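Local coordinates for prolyl 4-hydroxylase alpha subunit Fe(2+) 2OG dioxygenase domain-containing protein (Burkholderia ambifaria, PDB 3W20) that probably acts as a 2-oxoglutarate-dependent dioxygenase that oxidises N-substituted L-amino acids, with zinc bound here at its metal site, at residues M229-P234 and A247-T252. Numbering follows the deposited sequence. Where two conformers were deposited one is given.
Sequences MLKPQP and AIERCT
Lys231 and Glu249 meet in a salt bridge and are the only residue pair of the two segments within 4.5 Å. NZ of Lys231 donates to OE1 of Glu249 over a very short 2.5 Å. The second oxygen, OE2, stands 3.3 Å from the same NZ, so the ammonium group sits much closer to one oxygen than to the other. The two side chains cross at about a right angle. The end of the lysine chain comes up to the same oxygen, with CE 3.5 Å from Glu249 OE1. Its chain bends at chi2 (-72°) and then runs extended to NZ. The glutamate keeps a straight chain beyond CG (chi2 178°), and the two side chains bridge the 9.6 Å between CA of Lys231 and CA of Glu249. OE1 is gripped twice, since it also accepts a hydrogen bond from the backbone N of Gly192. That second bond restrains the carboxylate, and the two donors together would probably stabilise its negative charge. Backbone bonding of Glu249 with Gly192 holds its base, while Lys231 also touches Asp190. In this DSBH-fold dioxygenase the side chain of Glu249 lies about 8 Å from that of Arg255, a 2-oxoglutarate-binding residue. Gly192 leads into strand 193-196, the middle strand of a three-stranded antiparallel sheet. The salt bridge crosses beside the start of that strand and links the residues just after the two outer strands, 227-230 and 246-248.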
HETATM    1  N   MSE A 229       0.733 -30.596  21.737  1.00 17.42           N
HETATM    2  CA  MSE A 229       1.633 -30.899  20.603  0.50 16.56           C
HETATM    3  C   MSE A 229       0.888 -31.502  19.420  1.00 16.48           C
HETATM    4  O   MSE A 229       0.151 -32.447  19.550  1.00 16.63           O
HETATM    5  CB  MSE A 229       2.850 -31.759  21.063  0.50 16.94           C
HETATM    6  CG  MSE A 229       3.756 -30.897  21.959  0.50 16.14           C
HETATM    7 SE   MSE A 229       5.170 -32.039  22.746  0.50 23.78          SE
HETATM    8  CE  MSE A 229       5.697 -32.949  21.086  0.50 21.99           C
ATOM      9  N   LEU A 230       1.057 -30.896  18.228  1.00 17.62           N
ATOM     10  CA  LEU A 230       0.348 -31.303  17.038  1.00 16.18           C
ATOM     11  C   LEU A 230       1.397 -31.750  16.000  1.00 16.98           C
ATOM     12  O   LEU A 230       2.488 -31.182  16.004  1.00 21.74           O
ATOM     13  CB  LEU A 230      -0.338 -30.048  16.452  1.00 19.02           C
ATOM     14  CG  LEU A 230      -1.467 -29.403  17.249  1.00 22.60           C
ATOM     15  CD1 LEU A 230      -2.033 -28.222  16.484  1.00 26.91           C
ATOM     16  CD2 LEU A 230      -2.543 -30.457  17.435  1.00 18.52           C
ATOM     17  N   LYS A 231       1.097 -32.795  15.233  1.00 17.62           N
ATOM     18  CA  LYS A 231       1.969 -33.213  14.137  1.00 18.93           C
ATOM     19  C   LYS A 231       1.085 -33.341  12.906  1.00 21.14           C
ATOM     20  O   LYS A 231       0.680 -34.453  12.520  1.00 22.73           O
ATOM     21  CB  LYS A 231       2.584 -34.610  14.437  1.00 20.74           C
ATOM     22  CG  LYS A 231       3.473 -34.750  15.674  1.00 26.78           C
ATOM     23  CD  LYS A 231       4.824 -34.074  15.542  1.00 25.76           C
ATOM     24  CE  LYS A 231       5.824 -34.691  16.556  1.00 26.09           C
ATOM     25  NZ  LYS A 231       7.181 -34.092  16.525  1.00 28.17           N
ATOM     26  N   PRO A 232       0.693 -32.221  12.300  1.00 21.42           N
ATOM     27  CA  PRO A 232      -0.235 -32.289  11.164  1.00 24.31           C
ATOM     28  C   PRO A 232       0.503 -33.003   9.983  1.00 22.23           C
ATOM     29  O   PRO A 232       1.718 -32.768   9.766  1.00 23.58           O
ATOM     30  CB  PRO A 232      -0.528 -30.807  10.838  1.00 24.29           C
ATOM     31  CG  PRO A 232      -0.061 -30.037  12.000  1.00 28.18           C
ATOM     32  CD  PRO A 232       1.055 -30.842  12.659  1.00 24.69           C
ATOM     33  N   GLN A 233      -0.231 -33.820   9.269  1.00 22.54           N
ATOM     34  CA  GLN A 233       0.318 -34.630   8.169  1.00 23.53           C
ATOM     35  C   GLN A 233      -0.079 -34.031   6.845  1.00 23.11           C
ATOM     36  O   GLN A 233      -1.092 -33.335   6.730  1.00 19.60           O
ATOM     37  CB  GLN A 233      -0.226 -36.058   8.268  1.00 24.59           C
ATOM     38  CG  GLN A 233       0.120 -36.724   9.624  1.00 28.01           C
ATOM     39  CD  GLN A 233       1.629 -36.820   9.782  1.00 31.52           C
ATOM     40  OE1 GLN A 233       2.262 -36.238  10.689  1.00 30.10           O
ATOM     41  NE2 GLN A 233       2.233 -37.502   8.845  1.00 29.14           N
ATOM     42  N   PRO A 234       0.692 -34.348   5.783  1.00 22.56           N
ATOM     43  CA  PRO A 234       0.136 -34.019   4.443  1.00 24.03           C
ATOM     44  C   PRO A 234      -1.363 -34.286   4.247  1.00 22.20           C
ATOM     45  O   PRO A 234      -1.876 -35.384   4.538  1.00 22.08           O
ATOM     46  CB  PRO A 234       1.024 -34.852   3.463  1.00 24.70           C
ATOM     47  CG  PRO A 234       2.313 -34.947   4.220  1.00 22.81           C
ATOM     48  CD  PRO A 234       1.967 -35.094   5.691  1.00 24.26           C
ATOM     49  N   ALA A 247       4.821 -22.647  18.166  1.00 19.42           N
ATOM     50  CA  ALA A 247       6.137 -22.651  17.500  1.00 21.25           C
ATOM     51  C   ALA A 247       6.157 -23.857  16.635  1.00 23.91           C
ATOM     52  O   ALA A 247       5.513 -24.836  16.985  1.00 21.29           O
ATOM     53  CB  ALA A 247       7.219 -22.758  18.594  1.00 24.22           C
ATOM     54  N   ILE A 248       6.851 -23.800  15.502  1.00 23.79           N
ATOM     55  CA  ILE A 248       6.978 -24.975  14.594  1.00 21.82           C
ATOM     56  C   ILE A 248       8.361 -25.636  14.970  1.00 19.53           C
ATOM     57  O   ILE A 248       9.366 -24.927  15.106  1.00 20.92           O
ATOM     58  CB  ILE A 248       6.981 -24.553  13.078  1.00 24.13           C
ATOM     59  CG1 ILE A 248       5.659 -23.901  12.662  1.00 24.05           C
ATOM     60  CG2 ILE A 248       7.160 -25.786  12.197  1.00 26.63           C
ATOM     61  CD1 ILE A 248       4.463 -24.772  13.055  1.00 22.77           C
ATOM     62  N   GLU A 249       8.385 -26.960  15.135  1.00 21.47           N
ATOM     63  CA  GLU A 249       9.594 -27.635  15.552  1.00 24.37           C
ATOM     64  C   GLU A 249      10.651 -27.533  14.436  1.00 24.00           C
ATOM     65  O   GLU A 249      10.290 -27.519  13.268  1.00 23.74           O
ATOM     66  CB  GLU A 249       9.358 -29.121  15.765  1.00 29.83           C
ATOM     67  CG  GLU A 249       8.336 -29.589  16.751  1.00 33.57           C
ATOM     68  CD  GLU A 249       8.330 -31.097  16.673  1.00 36.08           C
ATOM     69  OE1 GLU A 249       7.375 -31.642  16.075  1.00 32.83           O
ATOM     70  OE2 GLU A 249       9.351 -31.726  17.091  1.00 37.55           O
ATOM     71  N   ARG A 250      11.923 -27.507  14.817  1.00 27.87           N
ATOM     72  CA  ARG A 250      13.011 -27.802  13.868  1.00 30.99           C
ATOM     73  C   ARG A 250      12.627 -28.854  12.782  1.00 25.64           C
ATOM     74  O   ARG A 250      12.174 -29.971  13.120  1.00 30.33           O
ATOM     75  CB  ARG A 250      14.234 -28.287  14.666  1.00 32.95           C
ATOM     76  CG  ARG A 250      14.894 -29.470  13.967  1.00 41.96           C
ATOM     77  CD  ARG A 250      16.365 -29.325  13.666  1.00 46.73           C
ATOM     78  NE  ARG A 250      17.188 -30.001  14.660  1.00 48.30           N
ATOM     79  CZ  ARG A 250      17.507 -29.468  15.838  1.00 52.10           C
ATOM     80  NH1 ARG A 250      17.033 -28.268  16.175  1.00 41.56           N
ATOM     81  NH2 ARG A 250      18.287 -30.134  16.682  1.00 42.48           N
ATOM     82  N   CYS A 251      12.804 -28.551  11.500  1.00 27.06           N
ATOM     83  CA  CYS A 251      12.569 -29.564  10.443  1.00 29.88           C
ATOM     84  C   CYS A 251      13.919 -30.165  10.011  1.00 27.35           C
ATOM     85  O   CYS A 251      14.890 -29.421   9.949  1.00 32.84           O
ATOM     86  CB  CYS A 251      11.892 -28.969   9.205  1.00 30.70           C
ATOM     87  SG  CYS A 251      10.453 -27.964   9.737  1.00 33.31           S
ATOM     88  N   THR A 252      13.912 -31.434   9.673  1.00 32.98           N
ATOM     89  CA  THR A 252      15.132 -32.111   9.157  1.00 36.52           C
ATOM     90  C   THR A 252      15.159 -32.103   7.645  1.00 40.00           C
ATOM     91  O   THR A 252      16.237 -32.231   7.043  1.00 37.26           O
ATOM     92  CB  THR A 252      15.318 -33.543   9.668  1.00 36.38           C
ATOM     93  OG1 THR A 252      14.180 -34.363   9.351  1.00 36.44           O
ATOM     94  CG2 THR A 252      15.639 -33.553  11.173  1.00 39.48           C
TER